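Local coordinates for protein KLLA0C04147p (Kluyveromyces lactis, PDB 5H2D) that binds ergosterol within its OSBP-related lipid-binding domain, part of the longer protein Osh1, and probably transfers sterols, at residues Asn321-Pro324 against Leu330-Phe333; Leu200-Lys205 against Pro406-Asp411; Trp46-Ser51 against Met60-Ser65; Gly256-Ala261 against Trp267-Arg272. All blocks are in the same frame, centred on the assembly; numbering follows the deposited sequence.

Contact 1 (Asn321-Pro324 against Leu330-Phe333); sequences NERP and LTKF
Lys332 turns its chain at chi3 (-120°) and chi4 (70°) and so brings its ammonium group back over residues 321-324. There NZ donates a hydrogen bond to the carbonyl oxygen of Glu322, 2.8 Å from NZ to O, approaching with a 29° tilt from the carbonyl plane. A water gives the same oxygen a second donor, and the water oxygen accepts from Lys332 N at 3.0 Å, so one carbonyl is tied to both ends of Lys332. A second water donates to two carbonyls, Pro324 O at 2.6 Å and Leu330 O at 2.7 Å, and bridges the backbones where they have no direct bond. The charge on Lys332 also has the carboxylate of Glu322 nearby, but OE1 stays 4.1 Å from NZ, too far for a salt bridge; it may still steady the ammonium group electrostatically.

The loop that follows strand 314-319 is thereby fastened to the start of helix 332-337. Thr331 is the N-cap of that helix: its OG1 accepts from the backbone N of Ala334.

Van der Waals contacts fill in between the bonds. The Pro324 ring meets the Lys332 chain at about a right angle, CD lying 3.6 Å from CG of the lysine. The methyl CG2 of Thr331 sits over one face of the Arg323 guanidinium, 3.8 Å above its plane and toward the rim. Arg323 reaches it with a chain extended from CG to NE, and its NH2 goes on to the carbonyl oxygens of Val114 and Asn329.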
# COMPACT_ATOMS: atom_id res chain seq x y z
N ASN A 321 -0.28 -13.81 -7.51
CA ASN A 321 0.01 -13.73 -8.93
C ASN A 321 1.33 -14.43 -9.24
O ASN A 321 2.24 -14.49 -8.41
CB ASN A 321 0.09 -12.26 -9.38
CG ASN A 321 -1.28 -11.60 -9.46
OD1 ASN A 321 -2.25 -12.23 -9.88
ND2 ASN A 321 -1.36 -10.34 -9.05
N GLU A 322 1.43 -14.95 -10.47
CA GLU A 322 2.71 -15.45 -10.94
C GLU A 322 3.72 -14.32 -10.97
O GLU A 322 3.40 -13.17 -11.27
CB GLU A 322 2.56 -16.09 -12.33
CG GLU A 322 2.63 -15.10 -13.47
CD GLU A 322 2.47 -15.77 -14.83
OE1 GLU A 322 2.22 -15.06 -15.82
OE2 GLU A 322 2.60 -17.02 -14.89
N ARG A 323 4.96 -14.66 -10.64
CA ARG A 323 6.00 -13.67 -10.37
C ARG A 323 7.22 -13.98 -11.20
O ARG A 323 8.09 -14.77 -10.79
CB ARG A 323 6.33 -13.63 -8.88
CG ARG A 323 7.19 -12.48 -8.48
CD ARG A 323 7.07 -12.26 -6.98
NE ARG A 323 8.16 -11.44 -6.50
CZ ARG A 323 8.34 -11.09 -5.23
NH1 ARG A 323 7.49 -11.46 -4.28
NH2 ARG A 323 9.38 -10.34 -4.93
N PRO A 324 7.32 -13.40 -12.40
CA PRO A 324 8.54 -13.57 -13.20
C PRO A 324 9.72 -12.93 -12.50
O PRO A 324 9.57 -12.11 -11.58
CB PRO A 324 8.21 -12.85 -14.51
CG PRO A 324 6.73 -12.62 -14.50
CD PRO A 324 6.33 -12.53 -13.05
N LEU A 330 11.20 -7.21 -8.44
CA LEU A 330 9.89 -6.57 -8.45
C LEU A 330 8.82 -7.53 -8.92
O LEU A 330 9.08 -8.46 -9.70
CB LEU A 330 9.91 -5.35 -9.37
CG LEU A 330 10.84 -4.20 -8.98
CD1 LEU A 330 10.55 -3.02 -9.90
CD2 LEU A 330 10.66 -3.81 -7.51
N THR A 331 7.59 -7.31 -8.45
CA THR A 331 6.43 -7.99 -8.99
C THR A 331 6.01 -7.37 -10.32
O THR A 331 6.39 -6.25 -10.65
CB THR A 331 5.24 -7.91 -8.03
OG1 THR A 331 4.89 -6.53 -7.83
CG2 THR A 331 5.55 -8.57 -6.68
N LYS A 332 5.17 -8.10 -11.06
CA LYS A 332 4.58 -7.52 -12.26
C LYS A 332 3.86 -6.22 -11.94
O LYS A 332 4.01 -5.21 -12.65
CB LYS A 332 3.59 -8.50 -12.90
CG LYS A 332 4.19 -9.66 -13.66
CD LYS A 332 3.17 -10.18 -14.71
CE LYS A 332 2.77 -11.63 -14.49
NZ LYS A 332 1.93 -11.83 -13.27
N PHE A 333 3.06 -6.22 -10.87
CA PHE A 333 2.31 -5.02 -10.52
C PHE A 333 3.26 -3.88 -10.18
O PHE A 333 3.05 -2.74 -10.62
CB PHE A 333 1.37 -5.30 -9.35
CG PHE A 333 0.47 -4.14 -9.01
CD1 PHE A 333 -0.67 -3.87 -9.77
CD2 PHE A 333 0.73 -3.34 -7.90
CE1 PHE A 333 -1.49 -2.82 -9.44
CE2 PHE A 333 -0.09 -2.28 -7.59
CZ PHE A 333 -1.21 -2.03 -8.35
O HOH W 1 3.90 -10.62 -10.05
O HOH W 2 10.76 -10.61 -9.80

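Contact 2 (Leu200-Lys205 against Pro406-Asp411); sequences LYTYKK and PVTKCD. With ERG (ergosterol), chain B.
With CG trans to the backbone nitrogen (chi1 173°), Leu200 points its CD2 methyl at Val407, whose CG1 comes forward to meet it; the two side chains touch tip to tip, 4.0 Å from CD2 to CG1. One step along, Thr202 and Thr408 both hold OG1 between backbone N and carbonyl carbon (chi1 near 60° in both) and CG2 anti to the carbonyl carbon, which turns the methyls toward each other. These CG2 methyls meet at 4.0 Å, while each OG1 is left to a polar partner elsewhere: His231 NE2 for Thr202 and the hydroxyl of Tyr187 for Thr408. No hydrogen bond joins the two segments, and the contact is a small, purely apolar touch.

Thr408 OG1 also accepts from Cys410 N, 3.3 Å away and nearly straight at 162°, an ST turn that shapes the loop 406-411. At the far end of the other segment Lys205 stretches into the sterol pocket, where its NZ donates to the 3-hydroxyl oxygen O1 of ergosterol at 2.8 Å. A salt bridge to Asp79 and a cation-pi contact with Trp186 further fix this ammonium group.

Strand 199-203 runs antiparallel between strands 178-190 and 219-230. Tyr201 and Tyr203 leave its other face to pack on helix 95-108, while the loop joining strands 400-404 and 411-415 rests against Leu200 and Thr202.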
# COMPACT_ATOMS: atom_id res chain seq x y z
N LEU A 200 -18.28 1.83 6.37
CA LEU A 200 -16.87 2.13 6.62
C LEU A 200 -16.22 1.02 7.44
O LEU A 200 -16.68 0.71 8.54
CB LEU A 200 -16.72 3.45 7.38
CG LEU A 200 -15.31 3.78 7.85
CD1 LEU A 200 -14.39 4.01 6.65
CD2 LEU A 200 -15.31 5.00 8.77
N TYR A 201 -15.12 0.48 6.92
CA TYR A 201 -14.25 -0.43 7.66
C TYR A 201 -12.97 0.31 8.03
O TYR A 201 -12.46 1.10 7.23
CB TYR A 201 -13.91 -1.66 6.82
CG TYR A 201 -15.09 -2.48 6.33
CD1 TYR A 201 -15.79 -2.12 5.18
CD2 TYR A 201 -15.47 -3.63 7.00
CE1 TYR A 201 -16.85 -2.89 4.73
CE2 TYR A 201 -16.53 -4.39 6.57
CZ TYR A 201 -17.22 -4.03 5.44
OH TYR A 201 -18.28 -4.81 5.01
N THR A 202 -12.45 0.07 9.23
CA THR A 202 -11.13 0.60 9.59
C THR A 202 -10.26 -0.48 10.22
O THR A 202 -10.77 -1.43 10.83
CB THR A 202 -11.22 1.80 10.55
OG1 THR A 202 -11.89 1.41 11.76
CG2 THR A 202 -11.97 2.97 9.92
N TYR A 203 -8.95 -0.32 10.07
CA TYR A 203 -7.97 -1.26 10.61
C TYR A 203 -6.58 -0.65 10.53
O TYR A 203 -6.37 0.38 9.87
CB TYR A 203 -8.00 -2.59 9.86
CG TYR A 203 -7.43 -2.51 8.47
CD1 TYR A 203 -8.17 -1.97 7.43
CD2 TYR A 203 -6.15 -2.97 8.21
CE1 TYR A 203 -7.63 -1.89 6.14
CE2 TYR A 203 -5.61 -2.90 6.96
CZ TYR A 203 -6.34 -2.36 5.93
OH TYR A 203 -5.75 -2.32 4.69
N LYS A 204 -5.62 -1.28 11.22
CA LYS A 204 -4.21 -0.98 11.08
C LYS A 204 -3.47 -2.19 10.52
O LYS A 204 -3.82 -3.34 10.79
CB LYS A 204 -3.58 -0.56 12.41
CG LYS A 204 -4.16 0.72 12.95
CD LYS A 204 -3.42 1.21 14.16
CE LYS A 204 -3.84 2.63 14.50
NZ LYS A 204 -2.97 3.23 15.55
N LYS A 205 -2.42 -1.92 9.76
CA LYS A 205 -1.66 -2.95 9.08
C LYS A 205 -0.75 -3.71 10.04
O LYS A 205 -0.36 -3.19 11.08
CB LYS A 205 -0.84 -2.32 7.95
CG LYS A 205 -1.70 -1.75 6.82
CD LYS A 205 -0.83 -0.98 5.82
CE LYS A 205 -1.66 -0.53 4.62
NZ LYS A 205 -0.84 0.29 3.68
N PRO A 406 -15.17 12.20 11.18
CA PRO A 406 -16.44 12.24 11.91
C PRO A 406 -16.84 10.91 12.55
O PRO A 406 -17.61 10.93 13.51
CB PRO A 406 -17.45 12.66 10.83
CG PRO A 406 -16.82 12.27 9.54
CD PRO A 406 -15.34 12.44 9.74
N VAL A 407 -16.35 9.78 12.05
CA VAL A 407 -16.74 8.48 12.61
C VAL A 407 -15.74 8.00 13.65
O VAL A 407 -16.11 7.65 14.77
CB VAL A 407 -16.91 7.44 11.49
CG1 VAL A 407 -17.20 6.06 12.09
CG2 VAL A 407 -18.02 7.85 10.55
N THR A 408 -14.45 7.95 13.29
CA THR A 408 -13.43 7.47 14.22
C THR A 408 -13.03 8.50 15.25
O THR A 408 -12.47 8.13 16.29
CB THR A 408 -12.18 7.04 13.45
OG1 THR A 408 -11.67 8.18 12.76
CG2 THR A 408 -12.52 5.96 12.45
N LYS A 409 -13.29 9.78 14.98
CA LYS A 409 -12.84 10.89 15.81
C LYS A 409 -11.32 10.95 15.92
O LYS A 409 -10.78 11.56 16.84
CB LYS A 409 -13.50 10.83 17.20
CG LYS A 409 -15.02 10.84 17.08
CD LYS A 409 -15.73 10.84 18.42
CE LYS A 409 -17.24 10.93 18.21
NZ LYS A 409 -18.01 10.92 19.49
N CYS A 410 -10.62 10.33 14.96
CA CYS A 410 -9.17 10.38 14.87
C CYS A 410 -8.75 11.43 13.84
O CYS A 410 -9.47 11.71 12.89
CB CYS A 410 -8.58 9.03 14.45
SG CYS A 410 -8.88 7.67 15.56
N ASP A 411 -7.56 12.00 14.06
CA ASP A 411 -6.91 12.79 13.03
C ASP A 411 -6.70 11.93 11.79
O ASP A 411 -6.28 10.77 11.89
CB ASP A 411 -5.55 13.31 13.51
CG ASP A 411 -5.66 14.47 14.48
OD1 ASP A 411 -6.76 15.03 14.64
OD2 ASP A 411 -4.62 14.84 15.06
C1 ERG B . 4.45 -3.29 3.89
C2 ERG B . 3.08 -3.04 3.26
C3 ERG B . 2.65 -1.65 3.63
C4 ERG B . 3.67 -0.63 3.10
C5 ERG B . 5.01 -0.94 3.50
C6 ERG B . 5.90 0.11 3.72
C7 ERG B . 7.25 -0.10 4.05
C8 ERG B . 7.77 -1.39 4.15
C9 ERG B . 6.85 -2.48 4.16
C10 ERG B . 5.50 -2.27 3.43
C11 ERG B . 7.50 -3.88 3.80
C12 ERG B . 8.91 -4.06 4.38
C13 ERG B . 9.77 -2.86 3.95
C14 ERG B . 9.12 -1.63 4.63
C15 ERG B . 10.15 -0.56 4.38
C16 ERG B . 11.51 -1.30 4.53
C17 ERG B . 11.14 -2.80 4.63
C18 ERG B . 9.89 -2.73 2.41
C19 ERG B . 5.77 -2.45 1.91
C20 ERG B . 12.29 -3.65 4.04
C21 ERG B . 12.01 -5.15 4.01
C22 ERG B . 13.49 -3.39 4.94
C23 ERG B . 14.70 -2.68 4.41
C24 ERG B . 15.88 -2.40 5.34
C25 ERG B . 17.18 -2.66 4.56
C26 ERG B . 17.20 -4.14 4.15
C27 ERG B . 18.43 -2.40 5.41
C28 ERG B . 15.77 -0.95 5.76
O1 ERG B . 1.32 -1.36 3.09

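Contact 3 (Trp46-Ser51 against Met60-Ser65)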
# COMPACT_ATOMS: atom_id res chain seq x y z
N TRP A 46 24.37 -8.17 7.39
CA TRP A 46 25.01 -7.98 8.69
C TRP A 46 26.26 -7.11 8.58
O TRP A 46 26.46 -6.22 9.41
CB TRP A 46 25.35 -9.35 9.30
CG TRP A 46 26.16 -9.20 10.55
CD1 TRP A 46 27.48 -9.49 10.70
CD2 TRP A 46 25.71 -8.67 11.80
NE1 TRP A 46 27.88 -9.20 11.99
CE2 TRP A 46 26.80 -8.70 12.68
CE3 TRP A 46 24.48 -8.20 12.26
CZ2 TRP A 46 26.71 -8.25 14.00
CZ3 TRP A 46 24.39 -7.76 13.57
CH2 TRP A 46 25.50 -7.80 14.42
N SER A 47 27.10 -7.33 7.56
CA SER A 47 28.32 -6.54 7.44
C SER A 47 28.02 -5.05 7.35
O SER A 47 28.83 -4.23 7.79
CB SER A 47 29.14 -6.98 6.22
OG SER A 47 28.67 -6.43 5.00
N VAL A 48 26.85 -4.71 6.81
CA VAL A 48 26.43 -3.32 6.67
C VAL A 48 25.84 -2.81 7.98
O VAL A 48 26.20 -1.74 8.47
CB VAL A 48 25.43 -3.20 5.51
CG1 VAL A 48 24.83 -1.80 5.46
CG2 VAL A 48 26.08 -3.55 4.18
N LEU A 49 24.92 -3.58 8.56
CA LEU A 49 24.14 -3.09 9.69
C LEU A 49 24.87 -3.18 11.02
O LEU A 49 24.44 -2.53 11.98
CB LEU A 49 22.82 -3.85 9.80
CG LEU A 49 21.83 -3.74 8.62
CD1 LEU A 49 20.58 -4.55 8.91
CD2 LEU A 49 21.49 -2.28 8.35
N LYS A 50 25.95 -3.97 11.12
CA LYS A 50 26.59 -4.14 12.43
C LYS A 50 27.12 -2.82 12.98
O LYS A 50 27.28 -2.68 14.19
CB LYS A 50 27.74 -5.15 12.33
CG LYS A 50 28.95 -4.67 11.56
CD LYS A 50 29.98 -5.80 11.41
CE LYS A 50 31.13 -5.38 10.52
NZ LYS A 50 32.05 -6.50 10.23
N SER A 51 27.42 -1.86 12.10
CA SER A 51 27.95 -0.56 12.51
C SER A 51 26.86 0.48 12.72
O SER A 51 27.18 1.66 12.93
CB SER A 51 28.96 -0.06 11.47
OG SER A 51 28.34 0.33 10.25
N MET A 60 19.99 5.55 8.15
CA MET A 60 21.06 4.69 7.68
C MET A 60 21.49 5.06 6.27
O MET A 60 20.66 5.44 5.44
CB MET A 60 20.63 3.23 7.70
CG MET A 60 20.51 2.63 9.08
SD MET A 60 19.94 0.93 8.92
CE MET A 60 19.84 0.43 10.64
N THR A 61 22.77 4.91 6.00
CA THR A 61 23.30 4.93 4.65
C THR A 61 23.59 3.50 4.22
O THR A 61 24.28 2.76 4.92
CB THR A 61 24.56 5.79 4.55
OG1 THR A 61 25.25 5.77 5.81
CG2 THR A 61 24.20 7.22 4.19
N LEU A 62 23.03 3.11 3.08
CA LEU A 62 23.10 1.72 2.65
C LEU A 62 23.70 1.64 1.26
O LEU A 62 23.52 2.55 0.44
CB LEU A 62 21.71 1.07 2.66
CG LEU A 62 21.02 1.09 4.02
CD1 LEU A 62 19.53 0.85 3.87
CD2 LEU A 62 21.63 0.05 4.97
N PRO A 63 24.42 0.56 0.97
CA PRO A 63 24.85 0.32 -0.41
C PRO A 63 23.65 0.05 -1.30
O PRO A 63 22.56 -0.30 -0.83
CB PRO A 63 25.74 -0.91 -0.29
CG PRO A 63 25.17 -1.65 0.89
CD PRO A 63 24.74 -0.57 1.85
N VAL A 64 23.85 0.22 -2.60
CA VAL A 64 22.74 0.09 -3.54
C VAL A 64 22.16 -1.31 -3.53
O VAL A 64 20.99 -1.50 -3.88
CB VAL A 64 23.18 0.51 -4.96
CG1 VAL A 64 24.14 -0.50 -5.54
CG2 VAL A 64 21.96 0.68 -5.85
N SER A 65 22.94 -2.32 -3.14
CA SER A 65 22.42 -3.67 -3.00
C SER A 65 21.23 -3.74 -2.04
O SER A 65 20.43 -4.68 -2.13
CB SER A 65 23.54 -4.61 -2.51
OG SER A 65 24.60 -4.64 -3.45
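The puckered Pro63 ring presents CG and CD to Val48, which spreads both methyls against it: CG1 lies 3.8 Å from CD, and CG2 3.9 Å from CG. The flat group, the indole of Trp46, takes no part in this junction; CB of Lys50, one helical turn on, lies over one of its faces, 3.6 Å above the plane and toward the rim.

Val48 holds CG1 beside its carbonyl carbon (chi1 172°), which sets that methyl between two partners, the proline ring and CD2 of Leu62 at 3.7 Å. The Val48 and Leu62 side chains cross at about a right angle. Leu49, next on the helix, brings its CD2 across the end of Met60, touching SD at 3.6 Å and, less closely, CE. The same methyl also reaches Leu62 CD2, so Leu62 is shared by both helix residues. No hydrogen bond ties the segments; aliphatic carbon and one thioether sulfur make the whole contact. Cutting Val48 back to alanine is likely to cost the Pro63 ring its partner on the helix and leave Leu62 CD2 with Leu49 alone, opening a gap between helix and loop.

Phe173 and Phe178 of strands 161-173 and 178-190 continue the apolar packing around Leu49 and Met60. On Leu62 the other branch, CD1, lies 3.8 Å from C27 at the tail end of ergosterol. The short helix 45-49, with an apolar loop doubled back on it beside the sterol tail, is consistent with the lid over the tunnel of OSBP-related domains.

Contact 4 (Gly256-Ala261 against Trp267-Arg272); sequences GEVYNA and WIFGGR
Phe269 lays its ring over Gly256 on the neighbouring strand of an antiparallel beta hairpin, strands 253-259 and 265-272. This is the tight part. With CG between backbone N and carbonyl carbon (chi1 68°), the ring leans across the strands, and Gly256 CA sits over its face, 3.8 Å from the centroid, in a CH-pi contact. Lacking a side chain, Gly256 leaves room for the ring. The two residues form a hydrogen-bonded pair: Gly256 N to Phe269 O is 2.8 Å, and Phe269 N to Gly256 O is 3.0 Å. Without the ring, as with an alanine here, Gly256 would probably lose its aromatic cover and a gap would face Leu100 and Ala103 of helix 95-108.

Val258 and Trp267 share this face, side by side and pointing the same way, with their CB atoms 4.0 Å apart; CG2 of Val258 also reaches the edge of the Phe269 ring. Trp267 continues to helix 95-108, touching Leu97, and its NE1 is hydrogen-bonded to Thr96 OG1.

The other face is looser. Glu257 and Ile268, a non-hydrogen-bonded pair, cross obliquely and meet through CG and CG2 at 4.0 Å, the carboxylate turning off to His240. Asn260 makes its side-chain bonds nearer the turn, to Gly264 and Glu266, and Ala261 is exposed. The Val258-Trp267 pair is uneven: Trp267 N reaches Val258 O only weakly at 3.4 Å, although Val258 N points almost straight at Trp267 O, 2.8 Å away with 171° at the hydrogen.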
# COMPACT_ATOMS: atom_id res chain seq x y z
N GLY A 256 -7.83 -16.05 10.16
CA GLY A 256 -8.73 -15.02 10.63
C GLY A 256 -10.10 -15.58 10.93
O GLY A 256 -10.46 -16.68 10.48
N GLU A 257 -10.87 -14.81 11.70
CA GLU A 257 -12.23 -15.16 12.07
C GLU A 257 -13.11 -13.93 11.89
O GLU A 257 -12.73 -12.84 12.32
CB GLU A 257 -12.30 -15.65 13.52
CG GLU A 257 -11.33 -16.78 13.85
CD GLU A 257 -9.91 -16.30 14.14
OE1 GLU A 257 -9.74 -15.24 14.80
OE2 GLU A 257 -8.96 -16.98 13.71
N VAL A 258 -14.28 -14.11 11.28
CA VAL A 258 -15.23 -13.04 10.99
C VAL A 258 -16.46 -13.22 11.87
O VAL A 258 -17.09 -14.28 11.85
CB VAL A 258 -15.64 -13.01 9.51
CG1 VAL A 258 -16.56 -11.84 9.23
CG2 VAL A 258 -14.41 -12.95 8.61
N TYR A 259 -16.81 -12.17 12.62
CA TYR A 259 -17.93 -12.22 13.55
C TYR A 259 -19.01 -11.22 13.15
O TYR A 259 -18.70 -10.12 12.67
CB TYR A 259 -17.47 -11.91 14.97
CG TYR A 259 -16.42 -12.86 15.49
CD1 TYR A 259 -16.79 -14.02 16.17
CD2 TYR A 259 -15.07 -12.60 15.33
CE1 TYR A 259 -15.84 -14.89 16.66
CE2 TYR A 259 -14.11 -13.46 15.82
CZ TYR A 259 -14.49 -14.60 16.49
OH TYR A 259 -13.53 -15.46 16.97
N ASN A 260 -20.27 -11.59 13.38
CA ASN A 260 -21.34 -10.62 13.29
C ASN A 260 -21.36 -9.76 14.56
O ASN A 260 -20.56 -9.96 15.48
CB ASN A 260 -22.68 -11.31 13.03
CG ASN A 260 -23.11 -12.23 14.17
OD1 ASN A 260 -23.01 -11.89 15.34
ND2 ASN A 260 -23.61 -13.41 13.81
N ALA A 261 -22.26 -8.78 14.60
CA ALA A 261 -22.24 -7.80 15.68
C ALA A 261 -22.56 -8.41 17.04
O ALA A 261 -22.20 -7.82 18.07
CB ALA A 261 -23.22 -6.67 15.37
N TRP A 267 -17.51 -16.78 9.63
CA TRP A 267 -16.56 -17.25 8.64
C TRP A 267 -15.19 -17.38 9.31
O TRP A 267 -14.87 -16.64 10.24
CB TRP A 267 -16.44 -16.29 7.45
CG TRP A 267 -17.73 -15.89 6.81
CD1 TRP A 267 -18.52 -14.82 7.15
CD2 TRP A 267 -18.37 -16.52 5.69
NE1 TRP A 267 -19.61 -14.76 6.32
CE2 TRP A 267 -19.55 -15.79 5.42
CE3 TRP A 267 -18.06 -17.62 4.90
CZ2 TRP A 267 -20.42 -16.14 4.39
CZ3 TRP A 267 -18.92 -17.97 3.88
CH2 TRP A 267 -20.09 -17.23 3.62
N ILE A 268 -14.40 -18.34 8.83
CA ILE A 268 -12.98 -18.41 9.15
C ILE A 268 -12.23 -18.48 7.83
O ILE A 268 -12.78 -18.86 6.80
CB ILE A 268 -12.61 -19.61 10.05
CG1 ILE A 268 -13.12 -20.92 9.43
CG2 ILE A 268 -13.13 -19.39 11.47
CD1 ILE A 268 -12.74 -22.16 10.21
N PHE A 269 -10.96 -18.09 7.87
CA PHE A 269 -10.12 -18.17 6.69
C PHE A 269 -8.69 -18.38 7.13
O PHE A 269 -8.33 -18.14 8.29
CB PHE A 269 -10.27 -16.93 5.80
CG PHE A 269 -9.72 -15.66 6.40
CD1 PHE A 269 -8.38 -15.32 6.27
CD2 PHE A 269 -10.56 -14.78 7.07
CE1 PHE A 269 -7.89 -14.14 6.81
CE2 PHE A 269 -10.07 -13.60 7.61
CZ PHE A 269 -8.74 -13.29 7.47
N GLY A 270 -7.87 -18.84 6.20
CA GLY A 270 -6.48 -19.11 6.53
C GLY A 270 -5.72 -19.57 5.30
O GLY A 270 -6.31 -19.94 4.28
N GLY A 271 -4.40 -19.52 5.43
CA GLY A 271 -3.52 -19.94 4.36
C GLY A 271 -2.12 -19.44 4.65
O GLY A 271 -1.75 -19.21 5.79
N ARG A 272 -1.35 -19.29 3.58
CA ARG A 272 -0.01 -18.74 3.67
C ARG A 272 0.00 -17.45 2.87
O ARG A 272 -0.38 -17.45 1.70
CB ARG A 272 1.03 -19.75 3.18
CG ARG A 272 0.95 -21.09 3.94
CD ARG A 272 2.17 -21.96 3.71
NE ARG A 272 3.23 -21.66 4.66
CZ ARG A 272 4.52 -21.90 4.44
NH1 ARG A 272 4.91 -22.44 3.30
NH2 ARG A 272 5.42 -21.59 5.37

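In the fold
Contact 4 is the buried one, all its touching residues being covered, and the only one built on strand-to-strand backbone bonds. Contacts 1, 2 and 3 are partly buried. Contact 1 depends on polar bonds and waters at a helix start, whereas contacts 2 and 3 join their segments by apolar touches alone. Contacts 2 and 4 draw on the same run of antiparallel strands, and the strands of both have residues that pack on helix 95-108. The centres of contacts 2 and 3 are about 37 Å apart, yet Lys205 of segment 200-205 and Leu62 of segment 60-65 reach the two ends of one sterol. Along the chain, contacts 1 and 4 lie inside the long loop closed by contact 2.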